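Local coordinates for protein titin (Homo sapiens, PDB 2A38) that serves as a giant structural protein of the muscle sarcomere, its N-terminal tandem of two immunoglobulin domains lying at the Z-disc, at residues 4-10 / 27-32; 36-40 / 62-66; 51-55 / 65-69. All coordinates share one frame. Numbering follows the deposited sequence.

Contact 1 (4-10 / 27-32); sequences QAPTFTQ and AHISGF. With CD (cadmium ion), chain D.
Strands 4-8 and 27-32 run antiparallel, axes 4.6 Å apart at closest and 166° between their directions. At Ala27 the methyl CB sits 4.0 Å from Phe8 CD2, at the edge of the ring. His28 follows, its N donating to Gln10 O (3.0 Å). His28 O takes Thr9 N at 2.8 Å and, weakly, Gln10 N at 3.4 Å; both residues face this one partner, a classic beta bulge. His28 (chi1 m) extends to a cadmium ion through NE2, 2.4 Å, with a water and Glu26 also bound. Ile29 (m, t) makes a non-hydrogen-bonded pair with Phe8 (CA-CA 4.5 Å), CG1 lying 3.5 Å from Phe8 CE2 on the side facing Leu80. This is the A-B edge of an I-set immunoglobulin sandwich, where the first strand turns a corner at Thr9 to continue in the opposite sheet. Ser30 N reaches Thr7 O at 2.7 Å, and Ser30 O accepts Thr7 N at 3.1 Å. Gly31, at phi 150° and psi 153°, lets Pro6 come close (CA-CA 4.5 Å) as the register slips by one in a second bulge. Phe32 ends the pairing with Gln4: Gln4 N to Phe32 O 2.7 Å, Phe32 N to Gln4 O 2.9 Å.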
ATOM      1  N   GLN A   4     -24.042 -15.780  34.401  1.00 30.67           N
ATOM      2  CA  GLN A   4     -24.784 -15.212  33.296  1.00 27.61           C
ATOM      3  C   GLN A   4     -24.211 -15.624  31.951  1.00 24.22           C
ATOM      4  O   GLN A   4     -22.998 -15.557  31.740  1.00 21.81           O
ATOM      5  CB  GLN A   4     -24.765 -13.700  33.469  1.00 30.49           C
ATOM      6  CG  GLN A   4     -25.304 -12.897  32.337  1.00 37.23           C
ATOM      7  CD  GLN A   4     -25.223 -11.419  32.649  1.00 41.70           C
ATOM      8  OE1 GLN A   4     -25.996 -10.902  33.465  1.00 44.90           O
ATOM      9  NE2 GLN A   4     -24.267 -10.733  32.026  1.00 41.88           N
ATOM     10  N   ALA A   5     -25.090 -16.069  31.055  1.00 21.97           N
ATOM     11  CA  ALA A   5     -24.682 -16.496  29.720  1.00 20.38           C
ATOM     12  C   ALA A   5     -24.022 -15.312  29.018  1.00 19.34           C
ATOM     13  O   ALA A   5     -24.262 -14.157  29.376  1.00 19.44           O
ATOM     14  CB  ALA A   5     -25.892 -16.990  28.928  1.00 19.07           C
ATOM     15  N   PRO A   6     -23.178 -15.580  28.011  1.00 18.95           N
ATOM     16  CA  PRO A   6     -22.489 -14.517  27.280  1.00 18.37           C
ATOM     17  C   PRO A   6     -23.439 -13.586  26.544  1.00 18.55           C
ATOM     18  O   PRO A   6     -24.448 -14.020  25.996  1.00 18.32           O
ATOM     19  CB  PRO A   6     -21.583 -15.286  26.327  1.00 18.99           C
ATOM     20  CG  PRO A   6     -21.351 -16.587  27.054  1.00 18.36           C
ATOM     21  CD  PRO A   6     -22.728 -16.902  27.543  1.00 17.94           C
ATOM     22  N   THR A   7     -23.091 -12.308  26.510  1.00 19.01           N
ATOM     23  CA  THR A   7     -23.915 -11.307  25.849  1.00 21.31           C
ATOM     24  C   THR A   7     -23.001 -10.229  25.278  1.00 20.85           C
ATOM     25  O   THR A   7     -21.958  -9.916  25.864  1.00 19.46           O
ATOM     26  CB  THR A   7     -24.878 -10.627  26.863  1.00 23.64           C
ATOM     27  OG1 THR A   7     -25.831  -9.818  26.166  1.00 27.35           O
ATOM     28  CG2 THR A   7     -24.099  -9.721  27.804  1.00 25.25           C
ATOM     29  N   PHE A   8     -23.380  -9.674  24.131  1.00 18.75           N
ATOM     30  CA  PHE A   8     -22.593  -8.606  23.549  1.00 17.89           C
ATOM     31  C   PHE A   8     -23.231  -7.285  23.920  1.00 18.50           C
ATOM     32  O   PHE A   8     -24.326  -6.972  23.468  1.00 19.26           O
ATOM     33  CB  PHE A   8     -22.526  -8.732  22.032  1.00 15.40           C
ATOM     34  CG  PHE A   8     -21.603  -9.796  21.572  1.00 16.05           C
ATOM     35  CD1 PHE A   8     -22.018 -11.120  21.528  1.00 14.99           C
ATOM     36  CD2 PHE A   8     -20.294  -9.490  21.235  1.00 14.30           C
ATOM     37  CE1 PHE A   8     -21.136 -12.130  21.156  1.00 15.31           C
ATOM     38  CE2 PHE A   8     -19.409 -10.493  20.865  1.00 15.68           C
ATOM     39  CZ  PHE A   8     -19.832 -11.815  20.827  1.00 13.79           C
ATOM     40  N   THR A   9     -22.565  -6.513  24.763  1.00 19.17           N
ATOM     41  CA  THR A   9     -23.128  -5.229  25.130  1.00 20.83           C
ATOM     42  C   THR A   9     -22.844  -4.241  24.000  1.00 20.08           C
ATOM     43  O   THR A   9     -23.470  -3.190  23.907  1.00 21.80           O
ATOM     44  CB  THR A   9     -22.557  -4.739  26.472  1.00 20.69           C
ATOM     45  OG1 THR A   9     -21.131  -4.660  26.392  1.00 24.37           O
ATOM     46  CG2 THR A   9     -22.953  -5.706  27.581  1.00 20.71           C
ATOM     47  N   GLN A  10     -21.897  -4.605  23.140  1.00 20.71           N
ATOM     48  CA  GLN A  10     -21.521  -3.817  21.959  1.00 20.60           C
ATOM     49  C   GLN A  10     -21.158  -4.846  20.899  1.00 20.95           C
ATOM     50  O   GLN A  10     -20.168  -5.565  21.035  1.00 21.00           O
ATOM     51  CB  GLN A  10     -20.311  -2.928  22.226  1.00 22.49           C
ATOM     52  CG  GLN A  10     -20.616  -1.637  22.955  1.00 25.44           C
ATOM     53  CD  GLN A  10     -21.697  -0.808  22.275  1.00 28.62           C
ATOM     54  OE1 GLN A  10     -21.697  -0.632  21.047  1.00 28.57           O
ATOM     55  NE2 GLN A  10     -22.625  -0.283  23.077  1.00 28.41           N
ATOM     56  N   ALA A  27     -15.551  -5.413  20.181  1.00 21.83           N
ATOM     57  CA  ALA A  27     -16.829  -5.782  20.744  1.00 19.99           C
ATOM     58  C   ALA A  27     -16.715  -5.794  22.250  1.00 20.29           C
ATOM     59  O   ALA A  27     -15.628  -5.918  22.791  1.00 21.32           O
ATOM     60  CB  ALA A  27     -17.230  -7.155  20.249  1.00 19.74           C
ATOM     61  N   HIS A  28     -17.839  -5.639  22.926  1.00 20.20           N
ATOM     62  CA  HIS A  28     -17.858  -5.686  24.370  1.00 20.88           C
ATOM     63  C   HIS A  28     -18.679  -6.889  24.721  1.00 20.55           C
ATOM     64  O   HIS A  28     -19.813  -7.038  24.267  1.00 19.91           O
ATOM     65  CB  HIS A  28     -18.485  -4.432  24.951  1.00 23.54           C
ATOM     66  CG  HIS A  28     -17.572  -3.254  24.919  1.00 25.08           C
ATOM     67  ND1 HIS A  28     -16.797  -2.889  25.998  1.00 26.71           N
ATOM     68  CD2 HIS A  28     -17.257  -2.401  23.920  1.00 23.83           C
ATOM     69  CE1 HIS A  28     -16.044  -1.860  25.664  1.00 26.10           C
ATOM     70  NE2 HIS A  28     -16.304  -1.543  24.410  1.00 26.86           N
ATOM     71  N   ILE A  29     -18.095  -7.754  25.528  1.00 19.96           N
ATOM     72  CA  ILE A  29     -18.766  -8.967  25.919  1.00 21.58           C
ATOM     73  C   ILE A  29     -18.950  -9.014  27.419  1.00 22.02           C
ATOM     74  O   ILE A  29     -18.033  -8.695  28.181  1.00 21.36           O
ATOM     75  CB  ILE A  29     -17.949 -10.186  25.474  1.00 22.04           C
ATOM     76  CG1 ILE A  29     -17.781 -10.147  23.954  1.00 21.52           C
ATOM     77  CG2 ILE A  29     -18.629 -11.470  25.942  1.00 21.99           C
ATOM     78  CD1 ILE A  29     -16.858 -11.197  23.412  1.00 23.20           C
ATOM     79  N   SER A  30     -20.146  -9.410  27.831  1.00 21.05           N
ATOM     80  CA  SER A  30     -20.463  -9.529  29.237  1.00 23.12           C
ATOM     81  C   SER A  30     -20.704 -11.016  29.516  1.00 21.58           C
ATOM     82  O   SER A  30     -20.857 -11.805  28.593  1.00 21.88           O
ATOM     83  CB  SER A  30     -21.712  -8.700  29.543  1.00 26.46           C
ATOM     84  OG  SER A  30     -21.888  -8.531  30.938  1.00 34.47           O
ATOM     85  N   GLY A  31     -20.726 -11.402  30.785  1.00 22.26           N
ATOM     86  CA  GLY A  31     -20.949 -12.795  31.127  1.00 20.84           C
ATOM     87  C   GLY A  31     -20.260 -13.174  32.425  1.00 22.02           C
ATOM     88  O   GLY A  31     -19.265 -12.563  32.817  1.00 22.37           O
ATOM     89  N   PHE A  32     -20.788 -14.177  33.114  1.00 21.91           N
ATOM     90  CA  PHE A  32     -20.170 -14.606  34.355  1.00 21.87           C
ATOM     91  C   PHE A  32     -20.354 -16.101  34.582  1.00 21.83           C
ATOM     92  O   PHE A  32     -21.478 -16.596  34.591  1.00 20.81           O
ATOM     93  CB  PHE A  32     -20.742 -13.836  35.543  1.00 21.34           C
ATOM     94  CG  PHE A  32     -19.998 -14.087  36.813  1.00 24.60           C
ATOM     95  CD1 PHE A  32     -18.720 -13.570  36.990  1.00 24.51           C
ATOM     96  CD2 PHE A  32     -20.531 -14.914  37.800  1.00 26.54           C
ATOM     97  CE1 PHE A  32     -17.974 -13.874  38.127  1.00 26.42           C
ATOM     98  CE2 PHE A  32     -19.797 -15.227  38.940  1.00 27.18           C
ATOM     99  CZ  PHE A  32     -18.514 -14.707  39.104  1.00 26.24           C
TER
HETATM  100 CD    CD D 501     -15.441   0.279  23.082  1.00 50.47          CD
HETATM  101  O   HOH W   1     -16.972  -0.034  21.389  1.00 26.97           O

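Contact 2 (36-40 / 62-66); sequences EVSWF and RAKLT
Two extended strands from opposing sheets face each other here, 36-40 and 62-66, their axes 9.1 Å apart and crossing at -26° with the same general direction. Val37 stands opposite Ala63 (CA-CA 7.8 Å) and Trp39 opposite Leu65 (8.2 Å), all four pointing inward. The large bump is the Trp39 indole (chi1 m, chi2 84°). Small Ala63 leaves the hollow it needs: CZ2 of Trp39 comes within 4.1 Å of Ala63 CB and 3.8 Å of the Lys64 backbone C, while the lysine side chain starts away from the interface. Leu65 (t, t) then lies over one face of the indole, its CB 3.6 Å from the centroid of the Trp39 six-membered ring and 7° off the normal, a CH-pi contact, with CD1 3.5 Å from Trp39 CD2. At the other end, Val37 (t) brings CG1 to 4.4 Å from Ala63 CB. Phe25, Ile56 and Leu80 close further round the tryptophan. The tryptophan of strand C buried between the two sheets is a hallmark of the immunoglobulin-fold core; here strand E supplies part of its surroundings.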
ATOM      1  N   GLU A  36     -14.912 -17.462  27.461  1.00 24.56           N
ATOM      2  CA  GLU A  36     -13.731 -17.731  26.662  1.00 27.58           C
ATOM      3  C   GLU A  36     -14.095 -17.163  25.294  1.00 27.63           C
ATOM      4  O   GLU A  36     -15.188 -17.429  24.775  1.00 26.94           O
ATOM      5  CB  GLU A  36     -13.479 -19.227  26.524  1.00 31.76           C
ATOM      6  CG  GLU A  36     -13.049 -19.914  27.788  1.00 40.84           C
ATOM      7  CD  GLU A  36     -12.509 -21.305  27.512  1.00 46.93           C
ATOM      8  OE1 GLU A  36     -11.429 -21.408  26.885  1.00 50.48           O
ATOM      9  OE2 GLU A  36     -13.167 -22.294  27.912  1.00 51.27           O
ATOM     10  N   VAL A  37     -13.179 -16.398  24.711  1.00 25.87           N
ATOM     11  CA  VAL A  37     -13.417 -15.756  23.425  1.00 24.84           C
ATOM     12  C   VAL A  37     -12.569 -16.312  22.287  1.00 24.86           C
ATOM     13  O   VAL A  37     -11.408 -16.666  22.468  1.00 25.87           O
ATOM     14  CB  VAL A  37     -13.199 -14.235  23.558  1.00 22.77           C
ATOM     15  CG1 VAL A  37     -13.144 -13.589  22.205  1.00 25.45           C
ATOM     16  CG2 VAL A  37     -14.327 -13.635  24.371  1.00 21.91           C
ATOM     17  N   SER A  38     -13.158 -16.367  21.101  1.00 24.33           N
ATOM     18  CA  SER A  38     -12.472 -16.899  19.942  1.00 24.18           C
ATOM     19  C   SER A  38     -12.964 -16.230  18.661  1.00 23.63           C
ATOM     20  O   SER A  38     -14.158 -16.007  18.495  1.00 23.79           O
ATOM     21  CB  SER A  38     -12.715 -18.407  19.890  1.00 25.96           C
ATOM     22  OG  SER A  38     -12.425 -18.932  18.612  1.00 32.36           O
ATOM     23  N   TRP A  39     -12.045 -15.907  17.757  1.00 24.51           N
ATOM     24  CA  TRP A  39     -12.402 -15.265  16.488  1.00 22.98           C
ATOM     25  C   TRP A  39     -12.405 -16.264  15.337  1.00 24.48           C
ATOM     26  O   TRP A  39     -11.695 -17.260  15.380  1.00 25.87           O
ATOM     27  CB  TRP A  39     -11.418 -14.148  16.171  1.00 19.63           C
ATOM     28  CG  TRP A  39     -11.471 -12.980  17.116  1.00 16.84           C
ATOM     29  CD1 TRP A  39     -10.841 -12.864  18.328  1.00 16.59           C
ATOM     30  CD2 TRP A  39     -12.179 -11.752  16.913  1.00 15.27           C
ATOM     31  NE1 TRP A  39     -11.112 -11.634  18.889  1.00 15.05           N
ATOM     32  CE2 TRP A  39     -11.932 -10.932  18.043  1.00 15.33           C
ATOM     33  CE3 TRP A  39     -12.999 -11.260  15.885  1.00 14.30           C
ATOM     34  CZ2 TRP A  39     -12.476  -9.647  18.172  1.00 12.77           C
ATOM     35  CZ3 TRP A  39     -13.539  -9.984  16.015  1.00 12.17           C
ATOM     36  CH2 TRP A  39     -13.274  -9.194  17.150  1.00 13.65           C
ATOM     37  N   PHE A  40     -13.211 -16.007  14.313  1.00 27.05           N
ATOM     38  CA  PHE A  40     -13.278 -16.899  13.152  1.00 30.53           C
ATOM     39  C   PHE A  40     -13.427 -16.108  11.869  1.00 33.62           C
ATOM     40  O   PHE A  40     -13.855 -14.954  11.877  1.00 32.96           O
ATOM     41  CB  PHE A  40     -14.481 -17.847  13.221  1.00 29.48           C
ATOM     42  CG  PHE A  40     -14.462 -18.784  14.385  1.00 30.61           C
ATOM     43  CD1 PHE A  40     -14.633 -18.312  15.681  1.00 30.94           C
ATOM     44  CD2 PHE A  40     -14.286 -20.149  14.184  1.00 31.39           C
ATOM     45  CE1 PHE A  40     -14.628 -19.185  16.766  1.00 32.46           C
ATOM     46  CE2 PHE A  40     -14.278 -21.035  15.259  1.00 32.55           C
ATOM     47  CZ  PHE A  40     -14.450 -20.550  16.555  1.00 33.53           C
ATOM     48  N   ARG A  62     -13.461  -6.236  26.772  1.00 22.50           N
ATOM     49  CA  ARG A  62     -13.352  -5.675  25.436  1.00 22.28           C
ATOM     50  C   ARG A  62     -12.493  -6.591  24.566  1.00 21.59           C
ATOM     51  O   ARG A  62     -11.319  -6.799  24.849  1.00 21.05           O
ATOM     52  CB  ARG A  62     -12.711  -4.295  25.503  1.00 25.59           C
ATOM     53  CG  ARG A  62     -12.699  -3.550  24.177  1.00 33.86           C
ATOM     54  CD  ARG A  62     -11.593  -2.500  24.147  1.00 39.89           C
ATOM     55  NE  ARG A  62     -11.776  -1.526  23.075  1.00 46.00           N
ATOM     56  CZ  ARG A  62     -10.903  -0.564  22.787  1.00 48.78           C
ATOM     57  NH1 ARG A  62      -9.782  -0.456  23.488  1.00 50.28           N
ATOM     58  NH2 ARG A  62     -11.154   0.304  21.811  1.00 49.89           N
ATOM     59  N   ALA A  63     -13.084  -7.157  23.519  1.00 19.44           N
ATOM     60  CA  ALA A  63     -12.344  -8.027  22.612  1.00 20.51           C
ATOM     61  C   ALA A  63     -12.000  -7.198  21.385  1.00 21.24           C
ATOM     62  O   ALA A  63     -12.849  -6.485  20.854  1.00 22.12           O
ATOM     63  CB  ALA A  63     -13.186  -9.222  22.205  1.00 16.60           C
ATOM     64  N   LYS A  64     -10.756  -7.294  20.936  1.00 23.63           N
ATOM     65  CA  LYS A  64     -10.312  -6.543  19.776  1.00 24.79           C
ATOM     66  C   LYS A  64      -9.443  -7.375  18.845  1.00 24.35           C
ATOM     67  O   LYS A  64      -8.616  -8.166  19.289  1.00 23.31           O
ATOM     68  CB  LYS A  64      -9.554  -5.297  20.235  1.00 28.39           C
ATOM     69  CG  LYS A  64      -8.897  -4.507  19.115  1.00 33.79           C
ATOM     70  CD  LYS A  64      -8.538  -3.103  19.570  1.00 36.50           C
ATOM     71  CE  LYS A  64      -9.801  -2.335  19.929  1.00 39.39           C
ATOM     72  NZ  LYS A  64      -9.551  -0.885  20.142  1.00 42.85           N
ATOM     73  N   LEU A  65      -9.667  -7.197  17.547  1.00 24.34           N
ATOM     74  CA  LEU A  65      -8.910  -7.886  16.513  1.00 26.64           C
ATOM     75  C   LEU A  65      -8.427  -6.808  15.556  1.00 29.02           C
ATOM     76  O   LEU A  65      -9.230  -6.149  14.901  1.00 30.76           O
ATOM     77  CB  LEU A  65      -9.792  -8.886  15.762  1.00 24.80           C
ATOM     78  CG  LEU A  65      -9.060  -9.720  14.709  1.00 26.06           C
ATOM     79  CD1 LEU A  65      -9.806 -11.015  14.472  1.00 25.96           C
ATOM     80  CD2 LEU A  65      -8.922  -8.928  13.424  1.00 24.69           C
ATOM     81  N   THR A  66      -7.117  -6.623  15.475  1.00 31.57           N
ATOM     82  CA  THR A  66      -6.564  -5.599  14.602  1.00 33.83           C
ATOM     83  C   THR A  66      -5.650  -6.156  13.528  1.00 33.85           C
ATOM     84  O   THR A  66      -4.771  -6.969  13.808  1.00 33.24           O
ATOM     85  CB  THR A  66      -5.762  -4.553  15.407  1.00 35.34           C
ATOM     86  OG1 THR A  66      -6.635  -3.878  16.323  1.00 37.24           O
ATOM     87  CG2 THR A  66      -5.126  -3.529  14.473  1.00 36.60           C
TER

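Contact 3 (51-55 / 65-69); sequences LPGVQ and LTIPA
A pair of short backbone hydrogen bonds ties the contact together: Gln55 N to Thr66 O at 2.8 Å and nearly straight (179°), and Thr66 N to Gln55 O, also 2.8 Å. They make an antiparallel hydrogen-bonded pair, CA-CA 5.0 Å, with both side chains on the same, outward side of the sheet. CA-H...O contacts flank them, from Val54 CA to Thr66 O (3.5 Å) and from Leu65 CA to Gln55 O (3.4 Å). Ahead of this pair, residues 51-54 form a type II beta turn, with Gly53 at phi 85° and psi -11°. Gly53 O comes to 3.0 Å from Pro68 CD, just where the second segment leaves strand 62-67. On the inward side the packing is apolar. Val54 (chi1 p) sets CG2 3.8 Å from Leu65 CD2 and 4.4 Å from Ile67 CG1, and Leu51 (t, t) places CD1 3.8 Å from Ile67 CD1, where Tyr78 also touches both Leu51 and Ile67. Outside, Gln55 (chi1 m) lies along Thr66, OE1 3.8 Å from CG2. Here the loop from strand C enters strand D and meets the end of strand E, at the edge of an I-set immunoglobulin sheet. The chemistry is two-sided: main-chain polarity fixes the register, the aliphatic side chains carry the loop into the hydrophobic interior, and the polar side chains stay with solvent.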
ATOM      1  N   LEU A  51      -3.673 -15.680   9.844  1.00 52.74           N
ATOM      2  CA  LEU A  51      -3.693 -14.295   9.390  1.00 51.52           C
ATOM      3  C   LEU A  51      -2.527 -13.609  10.104  1.00 50.98           C
ATOM      4  O   LEU A  51      -2.694 -13.018  11.170  1.00 50.80           O
ATOM      5  CB  LEU A  51      -5.023 -13.633   9.776  1.00 51.33           C
ATOM      6  CG  LEU A  51      -5.444 -12.313   9.116  1.00 50.29           C
ATOM      7  CD1 LEU A  51      -6.828 -11.942   9.617  1.00 50.53           C
ATOM      8  CD2 LEU A  51      -4.451 -11.200   9.429  1.00 50.58           C
ATOM      9  N   PRO A  52      -1.321 -13.688   9.518  1.00 50.37           N
ATOM     10  CA  PRO A  52      -0.110 -13.084  10.087  1.00 49.56           C
ATOM     11  C   PRO A  52      -0.214 -11.581  10.340  1.00 48.43           C
ATOM     12  O   PRO A  52      -0.820 -10.850   9.559  1.00 49.06           O
ATOM     13  CB  PRO A  52       0.961 -13.437   9.056  1.00 49.85           C
ATOM     14  CG  PRO A  52       0.181 -13.477   7.772  1.00 50.27           C
ATOM     15  CD  PRO A  52      -1.055 -14.231   8.174  1.00 49.58           C
ATOM     16  N   GLY A  53       0.387 -11.127  11.436  1.00 46.63           N
ATOM     17  CA  GLY A  53       0.344  -9.717  11.776  1.00 44.29           C
ATOM     18  C   GLY A  53      -0.914  -9.362  12.544  1.00 43.59           C
ATOM     19  O   GLY A  53      -1.026  -8.266  13.094  1.00 43.90           O
ATOM     20  N   VAL A  54      -1.865 -10.293  12.591  1.00 42.64           N
ATOM     21  CA  VAL A  54      -3.125 -10.068  13.292  1.00 41.34           C
ATOM     22  C   VAL A  54      -2.915  -9.958  14.797  1.00 41.21           C
ATOM     23  O   VAL A  54      -2.305 -10.827  15.422  1.00 41.92           O
ATOM     24  CB  VAL A  54      -4.149 -11.204  13.016  1.00 40.88           C
ATOM     25  CG1 VAL A  54      -3.778 -12.468  13.792  1.00 39.74           C
ATOM     26  CG2 VAL A  54      -5.541 -10.738  13.380  1.00 40.31           C
ATOM     27  N   GLN A  55      -3.422  -8.876  15.374  1.00 39.71           N
ATOM     28  CA  GLN A  55      -3.290  -8.645  16.802  1.00 37.71           C
ATOM     29  C   GLN A  55      -4.639  -8.906  17.459  1.00 35.10           C
ATOM     30  O   GLN A  55      -5.611  -8.208  17.189  1.00 33.52           O
ATOM     31  CB  GLN A  55      -2.859  -7.202  17.057  1.00 39.86           C
ATOM     32  CG  GLN A  55      -1.757  -6.710  16.129  1.00 43.78           C
ATOM     33  CD  GLN A  55      -1.302  -5.299  16.455  1.00 46.83           C
ATOM     34  OE1 GLN A  55      -2.116  -4.376  16.564  1.00 49.46           O
ATOM     35  NE2 GLN A  55       0.007  -5.121  16.612  1.00 48.78           N
ATOM     36  N   LEU A  65      -9.667  -7.197  17.547  1.00 24.34           N
ATOM     37  CA  LEU A  65      -8.910  -7.886  16.513  1.00 26.64           C
ATOM     38  C   LEU A  65      -8.427  -6.808  15.556  1.00 29.02           C
ATOM     39  O   LEU A  65      -9.230  -6.149  14.901  1.00 30.76           O
ATOM     40  CB  LEU A  65      -9.792  -8.886  15.762  1.00 24.80           C
ATOM     41  CG  LEU A  65      -9.060  -9.720  14.709  1.00 26.06           C
ATOM     42  CD1 LEU A  65      -9.806 -11.015  14.472  1.00 25.96           C
ATOM     43  CD2 LEU A  65      -8.922  -8.928  13.424  1.00 24.69           C
ATOM     44  N   THR A  66      -7.117  -6.623  15.475  1.00 31.57           N
ATOM     45  CA  THR A  66      -6.564  -5.599  14.602  1.00 33.83           C
ATOM     46  C   THR A  66      -5.650  -6.156  13.528  1.00 33.85           C
ATOM     47  O   THR A  66      -4.771  -6.969  13.808  1.00 33.24           O
ATOM     48  CB  THR A  66      -5.762  -4.553  15.407  1.00 35.34           C
ATOM     49  OG1 THR A  66      -6.635  -3.878  16.323  1.00 37.24           O
ATOM     50  CG2 THR A  66      -5.126  -3.529  14.473  1.00 36.60           C
ATOM     51  N   ILE A  67      -5.879  -5.723  12.294  1.00 35.42           N
ATOM     52  CA  ILE A  67      -5.042  -6.131  11.177  1.00 37.36           C
ATOM     53  C   ILE A  67      -4.275  -4.869  10.799  1.00 39.53           C
ATOM     54  O   ILE A  67      -4.871  -3.900  10.332  1.00 39.36           O
ATOM     55  CB  ILE A  67      -5.871  -6.593   9.969  1.00 36.46           C
ATOM     56  CG1 ILE A  67      -6.809  -7.728  10.386  1.00 34.96           C
ATOM     57  CG2 ILE A  67      -4.943  -7.062   8.857  1.00 35.40           C
ATOM     58  CD1 ILE A  67      -7.683  -8.247   9.267  1.00 34.56           C
ATOM     59  N   PRO A  68      -2.948  -4.851  11.035  1.00 41.90           N
ATOM     60  CA  PRO A  68      -2.083  -3.704  10.724  1.00 43.15           C
ATOM     61  C   PRO A  68      -2.242  -3.194   9.289  1.00 43.92           C
ATOM     62  O   PRO A  68      -2.845  -2.145   9.060  1.00 44.75           O
ATOM     63  CB  PRO A  68      -0.688  -4.250  11.008  1.00 43.53           C
ATOM     64  CG  PRO A  68      -0.936  -5.167  12.168  1.00 42.74           C
ATOM     65  CD  PRO A  68      -2.173  -5.912  11.705  1.00 42.93           C
ATOM     66  N   ALA A  69      -1.699  -3.929   8.325  1.00 44.51           N
ATOM     67  CA  ALA A  69      -1.813  -3.537   6.923  1.00 44.95           C
ATOM     68  C   ALA A  69      -2.842  -4.447   6.270  1.00 45.40           C
ATOM     69  O   ALA A  69      -2.551  -5.600   5.953  1.00 45.69           O
ATOM     70  CB  ALA A  69      -0.469  -3.678   6.223  1.00 44.79           C
TER

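All three contacts belong to the first immunoglobulin domain, and they differ by depth. Contact 1 lies at the surface, where main-chain pairing holds an edge strand and metal chemistry is added. Contact 2 is buried and joins the two sheets by apolar packing, mostly the tryptophan ring on aliphatic side chains and backbone, without hydrogen bonds between the segments. Contact 3 is intermediate, mixing one backbone pair with apolar filling. Contacts 2 and 3 share Leu65 and Thr66 of strand 62-67, so Leu65 serves both the sandwich core and the loop. Contact 1 meets contact 2 through a probable hydrogen bond, Ala27 O to Ala63 N (2.9 Å), and through Ile29 CD1 against Val37 CG2 (3.6 Å); contact 3 does not touch contact 1.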